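Long-range contacts in alpha-glucosidase (Pseudoalteromonas sp. K8, PDB 5HQA), which hydrolyses alpha-glucosidic linkages as a chloride-activated family 97 glycoside hydrolase, with acarbose and a calcium ion bound in its pocket: residues Ser5-Ile10 and Ala103-Val108; Lys265-Trp270 and Tyr303-Val308. All blocks are in the same frame, centred on the assembly; numbering follows the deposited sequence. Where two conformers were deposited one is given.

How the interactions relate
The two interactions belong to different domains and lie on opposite sides of the centre of the chain, their own centres 42 Å apart and their nearest atoms about 29 Å apart, without touching. Along the sequence they follow in series: interaction 1 closes before interaction 2 begins. Interaction 1 joins a loop and a hairpin within the N-terminal beta domain, away from the glycan pocket and the metal sites. Interaction 2 pairs two neighbouring strands of the catalytic barrel, and its first segment runs into the pocket, where Trp270 meets the acarbose unit AC1. The side chain of Tyr266, on the same strand, lies about 11 Å from the bound calcium ion.

Interaction 1 (Ser5-Ile10 and Ala103-Val108); sequences SPDGNI and AFDSGV
Asp7 and Asp105 bring their carboxylates together tip to tip, the two planes stacked only 14° apart. This brings like charges close together, Asp7 OD1 lying 3.1 Å from Asp105 OD1, and the Asp7 N-H and a bridging water probably offset part of the repulsion. Asp105 OD1 accepts the backbone N-H of Asp7 at 2.8 Å from N, on the syn side and slightly out of the carboxylate plane. The water donates both to Asp7 OD2 and to Asp105 O.

Bonds inside Ser5-Ile10 hold the Asp7 carboxylate in place. Asp7 CG sits between the backbone N and carbonyl carbon (chi1 66°), and OD1 accepts from Ser5 OG at 2.7 Å and from Asn9 N at 2.9 Å, from opposite faces of its plane; the second bond closes an Asx turn. Two donors on one oxygen would be expected to stabilise the negative charge.

Among apolar side chains, Ile10 CG2 meets Val108 CG1 at 3.5 Å, the two crossing obliquely, and Ile25 of strand 22-27 touches both. Ile10 CD1 lies against the turn backbone, 3.5 Å from Gly107 N, and Pro6 CD lies against the carbonyl oxygen of Ala103.

A type I turn in the loop between strands 2-4 and 10-15 thus docks on the type I turn of a two-residue beta hairpin, Phe104 to Gly107, joining the two large antiparallel sheets of the galactose mutarotase-like N-terminal domain.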
ATOM      1  N   SER A   5     -15.268   1.621 -22.022  1.00 13.08           N
ATOM      2  CA  SER A   5     -13.945   2.213 -21.963  1.00 13.10           C
ATOM      3  C   SER A   5     -13.652   2.942 -23.273  1.00 15.37           C
ATOM      4  O   SER A   5     -14.310   2.701 -24.288  1.00 15.40           O
ATOM      5  CB  SER A   5     -12.887   1.139 -21.706  1.00 12.82           C
ATOM      6  OG  SER A   5     -12.964   0.129 -22.697  1.00 14.32           O
ATOM      7  N   PRO A   6     -12.670   3.847 -23.273  1.00 15.32           N
ATOM      8  CA  PRO A   6     -12.297   4.503 -24.535  1.00 17.83           C
ATOM      9  C   PRO A   6     -11.996   3.529 -25.665  1.00 20.26           C
ATOM     10  O   PRO A   6     -12.415   3.777 -26.803  1.00 21.54           O
ATOM     11  CB  PRO A   6     -11.065   5.322 -24.135  1.00 18.47           C
ATOM     12  CG  PRO A   6     -11.322   5.656 -22.691  1.00 17.25           C
ATOM     13  CD  PRO A   6     -11.951   4.418 -22.119  1.00 15.97           C
ATOM     14  N   ASP A   7     -11.314   2.416 -25.390  1.00 18.53           N
ATOM     15  CA  ASP A   7     -11.011   1.472 -26.459  1.00 18.48           C
ATOM     16  C   ASP A   7     -12.155   0.506 -26.749  1.00 17.68           C
ATOM     17  O   ASP A   7     -12.044  -0.299 -27.680  1.00 20.34           O
ATOM     18  CB  ASP A   7      -9.717   0.699 -26.153  1.00 18.58           C
ATOM     19  CG  ASP A   7      -9.826  -0.222 -24.940  1.00 21.53           C
ATOM     20  OD1 ASP A   7     -10.930  -0.441 -24.399  1.00 18.26           O
ATOM     21  OD2 ASP A   7      -8.768  -0.751 -24.523  1.00 22.04           O
ATOM     22  N   GLY A   8     -13.251   0.574 -25.992  1.00 16.82           N
ATOM     23  CA  GLY A   8     -14.409  -0.270 -26.230  1.00 16.43           C
ATOM     24  C   GLY A   8     -14.352  -1.658 -25.623  1.00 17.74           C
ATOM     25  O   GLY A   8     -15.362  -2.366 -25.660  1.00 17.18           O
ATOM     26  N   ASN A   9     -13.214  -2.075 -25.054  1.00 13.92           N
ATOM     27  CA  ASN A   9     -13.095  -3.458 -24.600  1.00 15.89           C
ATOM     28  C   ASN A   9     -13.856  -3.731 -23.310  1.00 15.03           C
ATOM     29  O   ASN A   9     -14.315  -4.862 -23.104  1.00 14.69           O
ATOM     30  CB  ASN A   9     -11.630  -3.837 -24.428  1.00 15.10           C
ATOM     31  CG  ASN A   9     -10.936  -4.024 -25.756  1.00 22.15           C
ATOM     32  OD1 ASN A   9     -11.548  -4.472 -26.724  1.00 23.88           O
ATOM     33  ND2 ASN A   9      -9.662  -3.661 -25.818  1.00 27.05           N
ATOM     34  N   ILE A  10     -14.000  -2.740 -22.435  1.00 13.38           N
ATOM     35  CA  ILE A  10     -14.780  -2.891 -21.208  1.00 13.43           C
ATOM     36  C   ILE A  10     -16.127  -2.217 -21.413  1.00 16.14           C
ATOM     37  O   ILE A  10     -16.194  -1.042 -21.804  1.00 14.74           O
ATOM     38  CB  ILE A  10     -14.049  -2.297 -19.992  1.00 12.71           C
ATOM     39  CG1 ILE A  10     -12.749  -3.068 -19.731  1.00 13.31           C
ATOM     40  CG2 ILE A  10     -14.957  -2.339 -18.756  1.00 11.40           C
ATOM     41  CD1 ILE A  10     -11.885  -2.465 -18.636  1.00 13.67           C
ATOM     42  N   ALA A 103     -15.366   4.520 -16.858  1.00 13.44           N
ATOM     43  CA  ALA A 103     -14.835   3.354 -17.558  1.00 12.56           C
ATOM     44  C   ALA A 103     -13.509   3.741 -18.197  1.00 15.50           C
ATOM     45  O   ALA A 103     -13.476   4.589 -19.101  1.00 15.52           O
ATOM     46  CB  ALA A 103     -15.827   2.850 -18.605  1.00 12.10           C
ATOM     47  N   PHE A 104     -12.426   3.134 -17.716  1.00 12.29           N
ATOM     48  CA  PHE A 104     -11.081   3.277 -18.261  1.00 13.43           C
ATOM     49  C   PHE A 104     -10.730   2.040 -19.077  1.00 13.70           C
ATOM     50  O   PHE A 104     -11.350   0.984 -18.931  1.00 14.13           O
ATOM     51  CB  PHE A 104     -10.039   3.432 -17.151  1.00 11.69           C
ATOM     52  CG  PHE A 104     -10.311   4.552 -16.190  1.00 12.07           C
ATOM     53  CD1 PHE A 104      -9.583   5.737 -16.270  1.00 13.76           C
ATOM     54  CD2 PHE A 104     -11.253   4.406 -15.179  1.00 11.92           C
ATOM     55  CE1 PHE A 104      -9.809   6.768 -15.383  1.00 15.50           C
ATOM     56  CE2 PHE A 104     -11.487   5.431 -14.281  1.00 15.13           C
ATOM     57  CZ  PHE A 104     -10.764   6.617 -14.387  1.00 16.71           C
ATOM     58  N   ASP A 105      -9.696   2.160 -19.914  1.00 13.34           N
ATOM     59  CA  ASP A 105      -9.218   0.967 -20.609  1.00 13.29           C
ATOM     60  C   ASP A 105      -8.724  -0.109 -19.641  1.00 14.61           C
ATOM     61  O   ASP A 105      -8.727  -1.289 -19.996  1.00 15.20           O
ATOM     62  CB  ASP A 105      -8.109   1.324 -21.593  1.00 12.96           C
ATOM     63  CG  ASP A 105      -8.631   2.093 -22.789  1.00 20.17           C
ATOM     64  OD1 ASP A 105      -9.866   2.103 -23.005  1.00 17.99           O
ATOM     65  OD2 ASP A 105      -7.807   2.679 -23.525  1.00 22.06           O
ATOM     66  N   SER A 106      -8.321   0.261 -18.427  1.00 11.85           N
ATOM     67  CA  SER A 106      -7.785  -0.700 -17.474  1.00 11.21           C
ATOM     68  C   SER A 106      -8.767  -1.093 -16.374  1.00 11.40           C
ATOM     69  O   SER A 106      -8.393  -1.877 -15.492  1.00 11.95           O
ATOM     70  CB  SER A 106      -6.509  -0.144 -16.838  1.00 15.62           C
ATOM     71  OG  SER A 106      -6.779   1.075 -16.166  1.00 16.34           O
ATOM     72  N   GLY A 107      -9.995  -0.590 -16.384  1.00 11.33           N
ATOM     73  CA  GLY A 107     -10.934  -0.956 -15.340  1.00 10.41           C
ATOM     74  C   GLY A 107     -12.032   0.076 -15.176  1.00 13.61           C
ATOM     75  O   GLY A 107     -12.135   1.037 -15.940  1.00 13.60           O
ATOM     76  N   VAL A 108     -12.868  -0.147 -14.164  0.57 10.90           N
ATOM     77  CA  VAL A 108     -14.016   0.723 -13.938  0.57 11.13           C
ATOM     78  C   VAL A 108     -14.096   1.112 -12.470  0.57 11.75           C
ATOM     79  O   VAL A 108     -13.747   0.338 -11.571  0.57 12.06           O
ATOM     80  CB  VAL A 108     -15.347   0.075 -14.396  0.57 13.37           C
ATOM     81  CG1 VAL A 108     -15.215  -0.489 -15.796  0.57 14.26           C
ATOM     82  CG2 VAL A 108     -15.794  -0.995 -13.428  0.57 11.45           C
TER
HETATM   83  O   HOH W   1      -8.828  -2.556 -22.532  1.00 30.02           O

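Interaction 2 (Lys265-Trp270 and Tyr303-Val308); sequences KYIGIW and YGFDGV. With AC1 (4,6-dideoxy-4-{[(1S,4R,5S,6S)-4,5,6-trihydroxy-3-(hydroxymethyl)cyclohex-2-en-1-yl]amino}-alpha-D-glucopyranose), chain B.
Lys265 lays its CB 3.6 Å from Phe305 CD2 where two adjacent parallel strands of the (beta/alpha)8, or TIM, barrel meet, joined by a beta-alpha-beta crossover through helix 290-303. Its carbonyl O accepts the N-H of Asp306 at 2.9 Å from N, while NZ is held by Val550 O and Ile547 O and by a water that also lies within reach of Gly304 O. The Tyr266 side chain points to the face of the sheet opposite Ile267, where its OH bonds Asp489 OD1, while CB lies 3.4 Å from Gly307 O. Ile267 continues the pairing, its N donating to Gly307 O at 3.2 Å. With Ile267 CG2 anti to the carbonyl carbon, the methyl stands over one face of the Phe305 ring, a CH-pi contact 4.0 Å from the centroid; CG1 meets Val308 CG2. Gly268 and Ile269 carry the chain to Trp270, a residue of the glycan pocket at the N-cap position of helix 271-274. Trp270 NE1 bonds AC1 O3B at 3.1 Å, N-H...O 147°. An alanine here would probably leave AC1 O3B and O4 without their indole donor and open a gap beside the sugar-like ring. The bond from Trp270 NE1 to AC1 O4 is weak, bent to 131°.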
ATOM      1  N   LYS A 265      15.857   7.583   1.088  1.00 14.61           N
ATOM      2  CA  LYS A 265      16.165   6.330   1.761  1.00 13.68           C
ATOM      3  C   LYS A 265      16.516   6.599   3.215  1.00 14.42           C
ATOM      4  O   LYS A 265      17.024   7.670   3.555  1.00 18.01           O
ATOM      5  CB  LYS A 265      17.311   5.607   1.056  1.00 14.26           C
ATOM      6  CG  LYS A 265      16.897   5.063  -0.310  1.00 15.29           C
ATOM      7  CD  LYS A 265      18.101   4.621  -1.127  1.00 15.13           C
ATOM      8  CE  LYS A 265      18.951   5.824  -1.523  1.00 17.06           C
ATOM      9  NZ  LYS A 265      19.917   5.456  -2.583  1.00 19.27           N
ATOM     10  N   TYR A 266      16.229   5.628   4.082  1.00 12.88           N
ATOM     11  CA  TYR A 266      16.498   5.817   5.499  1.00 14.60           C
ATOM     12  C   TYR A 266      16.990   4.520   6.118  1.00 14.89           C
ATOM     13  O   TYR A 266      16.840   3.434   5.552  1.00 16.47           O
ATOM     14  CB  TYR A 266      15.258   6.350   6.249  1.00 13.85           C
ATOM     15  CG  TYR A 266      14.097   5.393   6.403  1.00 12.89           C
ATOM     16  CD1 TYR A 266      13.256   5.099   5.332  1.00 12.90           C
ATOM     17  CD2 TYR A 266      13.812   4.819   7.634  1.00 13.18           C
ATOM     18  CE1 TYR A 266      12.177   4.233   5.477  1.00 15.70           C
ATOM     19  CE2 TYR A 266      12.735   3.958   7.792  1.00 14.56           C
ATOM     20  CZ  TYR A 266      11.924   3.668   6.709  1.00 17.01           C
ATOM     21  OH  TYR A 266      10.863   2.808   6.869  1.00 18.22           O
ATOM     22  N   ILE A 267      17.617   4.662   7.285  1.00 13.56           N
ATOM     23  CA  ILE A 267      17.995   3.530   8.120  1.00 13.01           C
ATOM     24  C   ILE A 267      17.322   3.723   9.470  1.00 16.38           C
ATOM     25  O   ILE A 267      16.613   4.712   9.687  1.00 14.99           O
ATOM     26  CB  ILE A 267      19.519   3.419   8.277  1.00 14.44           C
ATOM     27  CG1 ILE A 267      20.072   4.680   8.954  1.00 14.41           C
ATOM     28  CG2 ILE A 267      20.184   3.174   6.917  1.00 14.60           C
ATOM     29  CD1 ILE A 267      21.589   4.693   9.074  1.00 14.80           C
ATOM     30  N   GLY A 268      17.533   2.797  10.395  1.00 16.65           N
ATOM     31  CA  GLY A 268      16.880   2.991  11.665  1.00 14.45           C
ATOM     32  C   GLY A 268      17.376   2.109  12.779  1.00 15.57           C
ATOM     33  O   GLY A 268      17.844   0.995  12.541  1.00 16.33           O
ATOM     34  N   ILE A 269      17.300   2.624  14.004  1.00 13.95           N
ATOM     35  CA  ILE A 269      17.387   1.795  15.198  1.00 13.86           C
ATOM     36  C   ILE A 269      16.042   1.089  15.279  1.00 17.66           C
ATOM     37  O   ILE A 269      15.031   1.687  15.667  1.00 14.64           O
ATOM     38  CB  ILE A 269      17.692   2.620  16.449  1.00 14.52           C
ATOM     39  CG1 ILE A 269      19.076   3.254  16.315  1.00 15.81           C
ATOM     40  CG2 ILE A 269      17.614   1.757  17.703  1.00 16.53           C
ATOM     41  CD1 ILE A 269      19.395   4.303  17.378  1.00 15.86           C
ATOM     42  N   TRP A 270      16.015  -0.165  14.830  1.00 15.63           N
ATOM     43  CA  TRP A 270      14.768  -0.828  14.473  1.00 12.55           C
ATOM     44  C   TRP A 270      14.944  -2.345  14.424  1.00 14.12           C
ATOM     45  O   TRP A 270      14.417  -3.060  15.280  1.00 13.66           O
ATOM     46  CB  TRP A 270      14.252  -0.301  13.126  1.00 11.93           C
ATOM     47  CG  TRP A 270      12.987  -0.985  12.735  1.00 15.11           C
ATOM     48  CD1 TRP A 270      11.755  -0.805  13.298  1.00 16.83           C
ATOM     49  CD2 TRP A 270      12.824  -1.994  11.725  1.00 13.54           C
ATOM     50  NE1 TRP A 270      10.834  -1.636  12.700  1.00 14.98           N
ATOM     51  CE2 TRP A 270      11.467  -2.379  11.735  1.00 13.96           C
ATOM     52  CE3 TRP A 270      13.696  -2.614  10.820  1.00 14.17           C
ATOM     53  CZ2 TRP A 270      10.958  -3.353  10.874  1.00 12.12           C
ATOM     54  CZ3 TRP A 270      13.191  -3.584   9.967  1.00 13.87           C
ATOM     55  CH2 TRP A 270      11.835  -3.945  10.000  1.00 13.48           C
ATOM     56  N   TYR A 303      26.990   7.319   3.914  1.00 23.69           N
ATOM     57  CA  TYR A 303      26.563   6.413   2.855  1.00 22.43           C
ATOM     58  C   TYR A 303      25.329   6.890   2.103  1.00 24.18           C
ATOM     59  O   TYR A 303      24.810   6.154   1.260  1.00 27.35           O
ATOM     60  CB  TYR A 303      26.357   5.012   3.436  1.00 21.49           C
ATOM     61  CG  TYR A 303      27.683   4.405   3.828  1.00 23.58           C
ATOM     62  CD1 TYR A 303      28.571   3.959   2.856  1.00 25.35           C
ATOM     63  CD2 TYR A 303      28.074   4.320   5.161  1.00 23.14           C
ATOM     64  CE1 TYR A 303      29.799   3.415   3.197  1.00 26.75           C
ATOM     65  CE2 TYR A 303      29.312   3.782   5.513  1.00 25.91           C
ATOM     66  CZ  TYR A 303      30.165   3.330   4.524  1.00 26.51           C
ATOM     67  OH  TYR A 303      31.387   2.791   4.851  1.00 26.62           O
ATOM     68  N   GLY A 304      24.854   8.105   2.368  1.00 22.95           N
ATOM     69  CA  GLY A 304      23.835   8.700   1.527  1.00 22.15           C
ATOM     70  C   GLY A 304      22.397   8.421   1.911  1.00 25.52           C
ATOM     71  O   GLY A 304      21.543   8.280   1.031  1.00 30.37           O
ATOM     72  N   PHE A 305      22.098   8.365   3.206  1.00 19.38           N
ATOM     73  CA  PHE A 305      20.735   8.168   3.677  1.00 17.58           C
ATOM     74  C   PHE A 305      20.217   9.449   4.314  1.00 20.41           C
ATOM     75  O   PHE A 305      20.964  10.166   4.985  1.00 19.94           O
ATOM     76  CB  PHE A 305      20.667   6.990   4.648  1.00 15.90           C
ATOM     77  CG  PHE A 305      20.985   5.679   3.990  1.00 17.32           C
ATOM     78  CD1 PHE A 305      22.294   5.242   3.884  1.00 17.45           C
ATOM     79  CD2 PHE A 305      19.977   4.915   3.420  1.00 17.08           C
ATOM     80  CE1 PHE A 305      22.595   4.050   3.245  1.00 18.83           C
ATOM     81  CE2 PHE A 305      20.268   3.717   2.782  1.00 17.56           C
ATOM     82  CZ  PHE A 305      21.579   3.285   2.694  1.00 18.60           C
ATOM     83  N   ASP A 306      18.932   9.738   4.082  1.00 19.61           N
ATOM     84  CA  ASP A 306      18.365  11.029   4.463  1.00 21.96           C
ATOM     85  C   ASP A 306      18.014  11.117   5.942  1.00 22.44           C
ATOM     86  O   ASP A 306      17.990  12.221   6.499  1.00 21.93           O
ATOM     87  CB  ASP A 306      17.101  11.317   3.649  1.00 23.01           C
ATOM     88  CG  ASP A 306      17.384  11.547   2.184  1.00 34.77           C
ATOM     89  OD1 ASP A 306      18.534  11.883   1.840  1.00 37.55           O
ATOM     90  OD2 ASP A 306      16.444  11.408   1.373  1.00 41.34           O
ATOM     91  N   GLY A 307      17.696   9.990   6.578  1.00 18.92           N
ATOM     92  CA  GLY A 307      17.167  10.047   7.927  1.00 17.28           C
ATOM     93  C   GLY A 307      17.414   8.761   8.680  1.00 18.35           C
ATOM     94  O   GLY A 307      17.760   7.725   8.105  1.00 16.32           O
ATOM     95  N   VAL A 308      17.231   8.852   9.997  1.00 17.18           N
ATOM     96  CA  VAL A 308      17.365   7.717  10.905  1.00 15.08           C
ATOM     97  C   VAL A 308      16.072   7.603  11.701  1.00 14.85           C
ATOM     98  O   VAL A 308      15.744   8.499  12.487  1.00 16.35           O
ATOM     99  CB  VAL A 308      18.568   7.868  11.847  1.00 15.50           C
ATOM    100  CG1 VAL A 308      18.592   6.727  12.859  1.00 15.97           C
ATOM    101  CG2 VAL A 308      19.867   7.933  11.048  1.00 15.87           C
TER
HETATM  102  C1  AC1 B   3       2.676  -7.544  16.374  1.00 28.84           C
HETATM  103  O2  AC1 B   3       1.075  -7.730  14.602  1.00 22.59           O
HETATM  104  C2  AC1 B   3       1.988  -6.814  15.229  1.00 22.81           C
HETATM  105  C4A AC1 B   3       7.471  -1.599  14.649  1.00 15.05           C
HETATM  106  C3  AC1 B   3       2.984  -6.263  14.243  1.00 17.22           C
HETATM  107  O3  AC1 B   3       2.302  -5.644  13.138  1.00 15.78           O
HETATM  108  C4  AC1 B   3       3.911  -5.301  14.936  1.00 15.63           C
HETATM  109  N4A AC1 B   3       4.741  -4.488  13.993  1.00 14.18           N
HETATM  110  C5  AC1 B   3       4.751  -6.257  15.769  1.00 23.06           C
HETATM  111  O5  AC1 B   3       3.886  -6.798  16.853  1.00 25.95           O
HETATM  112  C6  AC1 B   3       5.971  -5.650  16.389  1.00 22.42           C
HETATM  113  C1B AC1 B   3       4.747  -3.007  14.271  1.00 19.62           C
HETATM  114  C2B AC1 B   3       5.634  -2.212  13.101  1.00 19.86           C
HETATM  115  O2B AC1 B   3       5.166  -2.660  11.829  1.00 13.05           O
HETATM  116  C3B AC1 B   3       7.014  -2.390  13.295  1.00 18.63           C
HETATM  117  O3B AC1 B   3       7.814  -1.874  12.201  1.00 17.17           O
HETATM  118  O4  AC1 B   3       8.828  -1.872  14.939  1.00 14.28           O
HETATM  119  C5B AC1 B   3       6.659  -1.929  15.797  1.00 14.41           C
HETATM  120  C7B AC1 B   3       5.217  -2.646  15.566  1.00 14.01           C
HETATM  121  C6B AC1 B   3       6.869  -1.089  17.068  1.00 15.74           C
HETATM  122  O6B AC1 B   3       6.302   0.164  16.846  1.00 22.24           O
HETATM  123  O   HOH W   2      21.196   8.173  -2.127  1.00 38.72           O
HETATM  124  O   HOH W   3      21.704   5.286   0.270  1.00 47.89           O